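Local atomic coordinates of epoxyqueuosine reductase (Streptococcus thermophilus, PDB entry 5D6S), a protein that belongs to the QueG family of reductases and carries cobalamin and iron/sulfur clusters, with an all-helical region at its C-terminal end. Residues L341-I345 against A357-L361; L293-L297 against A328-L332. The contacts are given in a common frame with arbitrary orientation. Numbering follows the deposited sequence.

Along the chain contact 2 comes first: the turn of helix at 293-297 is met again by 328-332, at the end of helix 318-331, after 30 intervening residues that include helix 301-308 and most of 318-331. The chain then enters helix 338-347, and contact 1 closes a much shorter loop of 11 residues, where 341-345 meets 357-361 on helix 351-364. The two closures follow in series, neither nested nor crossed, with centres about 11 Å apart. They touch through A330, whose CB lies 3.6 Å from W359 CZ3 and 3.7 Å from A360 CB. Helix 318-331 thus packs against segment 293-297 and also against the helical hairpin of contact 1.

Contact 1: L341-I345 against A357-L361; sequences LMEII and AIWAL
This is the apolar interface of a helical hairpin, formed by helices 338-347 and 351-364 in the C-terminal helical region. Both segments are regular alpha-helix, with I345 N to L341 O at 3.0 Å and L361 N to A357 O at 2.9 Å. Their local axes approach to 9.5 Å and run roughly antiparallel, at 147° (signed crossing angle -147°). The tightest backbone approach, 5.5 Å between the CA atoms of L341 and A357, is possible because alanine presents only a methyl: A357 CB lies 3.8 Å from L341 CD2 and 3.7 Å from I345 CG1, and I344 CG2 follows at 4.3 Å. L341, I345, I358 and L361 all adopt the mt rotamer. L341 CD1 reaches A360 CB at 4.1 Å and L361 CD2 at 4.0 Å, while I345 CD1 meets both I358 CG1 and L361 CD1 at 3.7 Å. Such antiparallel pairing is consistent with a HEAT-like repeat. L341 and A360 also pack on I326 of helix 318-331, and I345 and L361 on Y375 of helix 370-377.

Contact 2: L293-L297 against A328-L332; sequences LLPFL and ALANL
L293 lies in a short helical turn, with L297 N bonded to L293 O at 2.9 Å, and sets the register with a CA-CA distance of 7.2 Å to L329. Its CA-CB bond points toward 328-332, and the mt rotamer carries CD1 to three contacts: L329 CD2 at 3.7 Å, A328 CB at 4.0 Å and L332 CD1 at 4.0 Å. The CA-CB bond of L294 points sideways, yet the side chain's end comes nearer, with CD2 3.8 Å from L329 CD1. F296 stacks edge-to-face on F308 and accepts at O a hydrogen bond from Q322 NE2. L297 comes back to the interface, placing CD1 3.6 Å from L329 CD1. L329, also mt, therefore inserts its two methyls among L293, L294 and L297. Helix 318-331 completes its last turn with L332 N to A328 O at 2.8 Å. Burying 221 Å², the contact is leucine-rich: a short helical turn covers the end of helix 318-331 in the mainly helical C-terminal region, probably a HEAT-like array.

Contact 1: L341-I345 against A357-L361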
ATOM      1  N   LEU A 341      14.005  23.312  -3.330  1.00 42.81           N
ATOM      2  CA  LEU A 341      14.377  22.493  -4.462  1.00 43.16           C
ATOM      3  C   LEU A 341      15.780  22.894  -4.924  1.00 41.08           C
ATOM      4  O   LEU A 341      16.563  22.061  -5.345  1.00 45.66           O
ATOM      5  CB  LEU A 341      13.325  22.649  -5.576  1.00 45.33           C
ATOM      6  CG  LEU A 341      11.929  22.126  -5.190  1.00 42.88           C
ATOM      7  CD1 LEU A 341      10.863  22.619  -6.126  1.00 46.62           C
ATOM      8  CD2 LEU A 341      11.887  20.609  -5.157  1.00 40.16           C
ATOM      9  N   MET A 342      16.092  24.181  -4.845  1.00 40.96           N
ATOM     10  CA  MET A 342      17.366  24.661  -5.324  1.00 38.99           C
ATOM     11  C   MET A 342      18.437  24.130  -4.405  1.00 37.10           C
ATOM     12  O   MET A 342      19.511  23.784  -4.855  1.00 45.52           O
ATOM     13  CB  MET A 342      17.390  26.187  -5.438  1.00 43.24           C
ATOM     14  CG  MET A 342      16.874  26.755  -6.755  1.00 44.68           C
ATOM     15  SD  MET A 342      16.420  28.528  -6.647  1.00 54.50           S
ATOM     16  CE  MET A 342      17.396  29.148  -8.029  1.00 64.89           C
ATOM     17  N   GLU A 343      18.139  24.038  -3.119  1.00 40.78           N
ATOM     18  CA  GLU A 343      19.085  23.529  -2.115  1.00 43.47           C
ATOM     19  C   GLU A 343      19.379  22.047  -2.346  1.00 46.40           C
ATOM     20  O   GLU A 343      20.541  21.613  -2.296  1.00 46.23           O
ATOM     21  CB  GLU A 343      18.575  23.747  -0.682  1.00 48.92           C
ATOM     22  CG  GLU A 343      18.648  25.206  -0.230  1.00 66.69           C
ATOM     23  CD  GLU A 343      17.877  25.517   1.066  1.00 76.81           C
ATOM     24  OE1 GLU A 343      17.594  24.577   1.845  1.00 85.36           O
ATOM     25  OE2 GLU A 343      17.547  26.714   1.282  1.00 71.50           O
ATOM     26  N   ILE A 344      18.325  21.272  -2.593  1.00 39.66           N
ATOM     27  CA  ILE A 344      18.489  19.859  -2.881  1.00 35.60           C
ATOM     28  C   ILE A 344      19.412  19.677  -4.092  1.00 34.09           C
ATOM     29  O   ILE A 344      20.346  18.891  -4.072  1.00 28.52           O
ATOM     30  CB  ILE A 344      17.118  19.218  -3.154  1.00 39.27           C
ATOM     31  CG1 ILE A 344      16.370  19.052  -1.859  1.00 40.64           C
ATOM     32  CG2 ILE A 344      17.261  17.854  -3.822  1.00 41.55           C
ATOM     33  CD1 ILE A 344      14.898  18.833  -2.056  1.00 37.97           C
ATOM     34  N   ILE A 345      19.121  20.421  -5.153  1.00 34.85           N
ATOM     35  CA  ILE A 345      19.865  20.316  -6.402  1.00 38.46           C
ATOM     36  C   ILE A 345      21.348  20.709  -6.251  1.00 40.43           C
ATOM     37  O   ILE A 345      22.198  20.088  -6.855  1.00 41.64           O
ATOM     38  CB  ILE A 345      19.232  21.182  -7.502  1.00 37.07           C
ATOM     39  CG1 ILE A 345      17.855  20.649  -7.899  1.00 36.77           C
ATOM     40  CG2 ILE A 345      20.148  21.244  -8.713  1.00 32.94           C
ATOM     41  CD1 ILE A 345      17.055  21.628  -8.737  1.00 40.87           C
ATOM     42  N   ALA A 357      13.750  17.060  -8.412  1.00 44.21           N
ATOM     43  CA  ALA A 357      13.660  18.495  -8.153  1.00 40.85           C
ATOM     44  C   ALA A 357      13.851  19.342  -9.426  1.00 42.36           C
ATOM     45  O   ALA A 357      13.131  20.312  -9.626  1.00 44.36           O
ATOM     46  CB  ALA A 357      14.660  18.909  -7.091  1.00 37.06           C
ATOM     47  N   ILE A 358      14.808  18.977 -10.278  1.00 39.14           N
ATOM     48  CA  ILE A 358      15.007  19.690 -11.532  1.00 39.18           C
ATOM     49  C   ILE A 358      13.733  19.690 -12.368  1.00 44.92           C
ATOM     50  O   ILE A 358      13.269  20.738 -12.801  1.00 46.73           O
ATOM     51  CB  ILE A 358      16.151  19.060 -12.338  1.00 42.78           C
ATOM     52  CG1 ILE A 358      17.483  19.459 -11.701  1.00 41.57           C
ATOM     53  CG2 ILE A 358      16.103  19.521 -13.783  1.00 42.85           C
ATOM     54  CD1 ILE A 358      18.632  18.691 -12.259  1.00 45.70           C
ATOM     55  N   TRP A 359      13.120  18.511 -12.508  1.00 45.48           N
ATOM     56  CA  TRP A 359      11.821  18.408 -13.125  1.00 42.28           C
ATOM     57  C   TRP A 359      10.819  19.324 -12.437  1.00 36.85           C
ATOM     58  O   TRP A 359      10.057  20.028 -13.092  1.00 42.19           O
ATOM     59  CB  TRP A 359      11.307  16.954 -13.067  1.00 45.29           C
ATOM     60  CG  TRP A 359       9.874  16.783 -13.526  1.00 44.05           C
ATOM     61  CD1 TRP A 359       9.419  16.818 -14.810  1.00 44.25           C
ATOM     62  CD2 TRP A 359       8.730  16.579 -12.707  1.00 44.12           C
ATOM     63  NE1 TRP A 359       8.053  16.628 -14.842  1.00 44.51           N
ATOM     64  CE2 TRP A 359       7.608  16.469 -13.564  1.00 44.88           C
ATOM     65  CE3 TRP A 359       8.537  16.454 -11.340  1.00 46.79           C
ATOM     66  CZ2 TRP A 359       6.318  16.265 -13.088  1.00 45.19           C
ATOM     67  CZ3 TRP A 359       7.228  16.244 -10.854  1.00 47.80           C
ATOM     68  CH2 TRP A 359       6.147  16.156 -11.728  1.00 43.64           C
ATOM     69  N   ALA A 360      10.788  19.258 -11.119  1.00 35.81           N
ATOM     70  CA  ALA A 360       9.785  19.964 -10.328  1.00 36.79           C
ATOM     71  C   ALA A 360       9.846  21.482 -10.592  1.00 38.37           C
ATOM     72  O   ALA A 360       8.793  22.157 -10.662  1.00 34.09           O
ATOM     73  CB  ALA A 360       9.936  19.644  -8.846  1.00 36.71           C
ATOM     74  N   LEU A 361      11.050  22.022 -10.772  1.00 40.44           N
ATOM     75  CA  LEU A 361      11.149  23.448 -11.112  1.00 43.48           C
ATOM     76  C   LEU A 361      10.507  23.762 -12.461  1.00 50.31           C
ATOM     77  O   LEU A 361       9.908  24.823 -12.626  1.00 53.35           O
ATOM     78  CB  LEU A 361      12.577  23.925 -11.077  1.00 42.41           C
ATOM     79  CG  LEU A 361      13.203  23.988  -9.687  1.00 42.03           C
ATOM     80  CD1 LEU A 361      14.680  24.266  -9.827  1.00 41.73           C
ATOM     81  CD2 LEU A 361      12.570  25.039  -8.807  1.00 44.90           C
TER

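Contact 2: L293-L297 against A328-L332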
ATOM      1  N   LEU A 293       4.638  18.996   3.625  1.00 49.93           N
ATOM      2  CA  LEU A 293       5.631  18.517   2.671  1.00 46.10           C
ATOM      3  C   LEU A 293       7.031  19.099   2.878  1.00 47.41           C
ATOM      4  O   LEU A 293       7.991  18.343   2.966  1.00 47.23           O
ATOM      5  CB  LEU A 293       5.156  18.779   1.246  1.00 51.19           C
ATOM      6  CG  LEU A 293       3.832  18.023   0.959  1.00 51.72           C
ATOM      7  CD1 LEU A 293       3.120  18.612  -0.248  1.00 51.46           C
ATOM      8  CD2 LEU A 293       4.090  16.541   0.776  1.00 50.60           C
ATOM      9  N   LEU A 294       7.167  20.421   2.975  1.00 42.55           N
ATOM     10  CA  LEU A 294       8.492  21.010   3.081  1.00 39.05           C
ATOM     11  C   LEU A 294       9.168  20.613   4.393  1.00 44.34           C
ATOM     12  O   LEU A 294      10.394  20.362   4.410  1.00 43.55           O
ATOM     13  CB  LEU A 294       8.447  22.526   2.902  1.00 40.91           C
ATOM     14  CG  LEU A 294       8.150  22.970   1.470  1.00 42.80           C
ATOM     15  CD1 LEU A 294       7.647  24.405   1.454  1.00 44.91           C
ATOM     16  CD2 LEU A 294       9.391  22.801   0.593  1.00 42.82           C
ATOM     17  N   PRO A 295       8.391  20.530   5.494  1.00 44.89           N
ATOM     18  CA  PRO A 295       9.019  20.029   6.729  1.00 49.39           C
ATOM     19  C   PRO A 295       9.392  18.566   6.587  1.00 53.19           C
ATOM     20  O   PRO A 295      10.445  18.142   7.088  1.00 51.15           O
ATOM     21  CB  PRO A 295       7.936  20.214   7.799  1.00 46.05           C
ATOM     22  CG  PRO A 295       7.061  21.311   7.284  1.00 51.13           C
ATOM     23  CD  PRO A 295       7.103  21.190   5.765  1.00 49.11           C
ATOM     24  N   PHE A 296       8.562  17.807   5.876  1.00 51.50           N
ATOM     25  CA  PHE A 296       8.903  16.418   5.551  1.00 50.31           C
ATOM     26  C   PHE A 296      10.232  16.279   4.795  1.00 51.80           C
ATOM     27  O   PHE A 296      11.017  15.377   5.079  1.00 50.70           O
ATOM     28  CB  PHE A 296       7.815  15.794   4.722  1.00 51.15           C
ATOM     29  CG  PHE A 296       7.939  14.313   4.595  1.00 55.51           C
ATOM     30  CD1 PHE A 296       7.653  13.497   5.669  1.00 53.45           C
ATOM     31  CD2 PHE A 296       8.354  13.739   3.402  1.00 61.65           C
ATOM     32  CE1 PHE A 296       7.773  12.131   5.565  1.00 54.24           C
ATOM     33  CE2 PHE A 296       8.453  12.374   3.278  1.00 57.18           C
ATOM     34  CZ  PHE A 296       8.154  11.567   4.361  1.00 58.56           C
ATOM     35  N   LEU A 297      10.487  17.192   3.859  1.00 48.72           N
ATOM     36  CA  LEU A 297      11.757  17.207   3.138  1.00 48.64           C
ATOM     37  C   LEU A 297      12.929  17.598   4.002  1.00 47.38           C
ATOM     38  O   LEU A 297      14.039  17.520   3.539  1.00 58.14           O
ATOM     39  CB  LEU A 297      11.699  18.140   1.930  1.00 46.34           C
ATOM     40  CG  LEU A 297      10.715  17.765   0.829  1.00 47.52           C
ATOM     41  CD1 LEU A 297      10.673  18.818  -0.259  1.00 52.64           C
ATOM     42  CD2 LEU A 297      11.086  16.434   0.229  1.00 50.14           C
ATOM     43  N   ALA A 328       4.719  15.861  -5.211  1.00 44.56           N
ATOM     44  CA  ALA A 328       3.481  16.478  -4.744  1.00 46.27           C
ATOM     45  C   ALA A 328       3.609  17.983  -4.840  1.00 50.13           C
ATOM     46  O   ALA A 328       2.751  18.657  -5.420  1.00 48.39           O
ATOM     47  CB  ALA A 328       3.199  16.076  -3.301  1.00 49.01           C
ATOM     48  N   LEU A 329       4.704  18.512  -4.290  1.00 49.78           N
ATOM     49  CA  LEU A 329       4.971  19.948  -4.389  1.00 47.43           C
ATOM     50  C   LEU A 329       4.941  20.458  -5.837  1.00 48.54           C
ATOM     51  O   LEU A 329       4.444  21.553  -6.094  1.00 50.28           O
ATOM     52  CB  LEU A 329       6.309  20.285  -3.762  1.00 41.46           C
ATOM     53  CG  LEU A 329       6.262  20.168  -2.263  1.00 44.92           C
ATOM     54  CD1 LEU A 329       7.681  20.284  -1.714  1.00 50.05           C
ATOM     55  CD2 LEU A 329       5.366  21.224  -1.653  1.00 43.43           C
ATOM     56  N   ALA A 330       5.462  19.671  -6.777  1.00 41.40           N
ATOM     57  CA  ALA A 330       5.383  20.076  -8.158  1.00 44.45           C
ATOM     58  C   ALA A 330       3.922  20.054  -8.661  1.00 48.69           C
ATOM     59  O   ALA A 330       3.481  20.957  -9.351  1.00 50.33           O
ATOM     60  CB  ALA A 330       6.264  19.185  -9.004  1.00 47.05           C
ATOM     61  N   ASN A 331       3.178  19.014  -8.301  1.00 49.56           N
ATOM     62  CA  ASN A 331       1.761  18.929  -8.652  1.00 51.65           C
ATOM     63  C   ASN A 331       0.886  20.035  -8.058  1.00 53.50           C
ATOM     64  O   ASN A 331      -0.122  20.409  -8.651  1.00 61.25           O
ATOM     65  CB  ASN A 331       1.202  17.563  -8.252  1.00 51.06           C
ATOM     66  CG  ASN A 331       1.665  16.479  -9.187  1.00 53.55           C
ATOM     67  OD1 ASN A 331       2.122  16.769 -10.316  1.00 48.04           O
ATOM     68  ND2 ASN A 331       1.576  15.230  -8.742  1.00 48.43           N
ATOM     69  N   LEU A 332       1.280  20.571  -6.907  1.00 51.98           N
ATOM     70  CA  LEU A 332       0.649  21.758  -6.356  1.00 51.87           C
ATOM     71  C   LEU A 332       1.176  23.094  -6.901  1.00 50.88           C
ATOM     72  O   LEU A 332       0.692  24.143  -6.466  1.00 55.62           O
ATOM     73  CB  LEU A 332       0.802  21.772  -4.839  1.00 55.49           C
ATOM     74  CG  LEU A 332       0.131  20.602  -4.137  1.00 54.14           C
ATOM     75  CD1 LEU A 332       0.634  20.491  -2.712  1.00 50.20           C
ATOM     76  CD2 LEU A 332      -1.383  20.765  -4.167  1.00 55.82           C
TER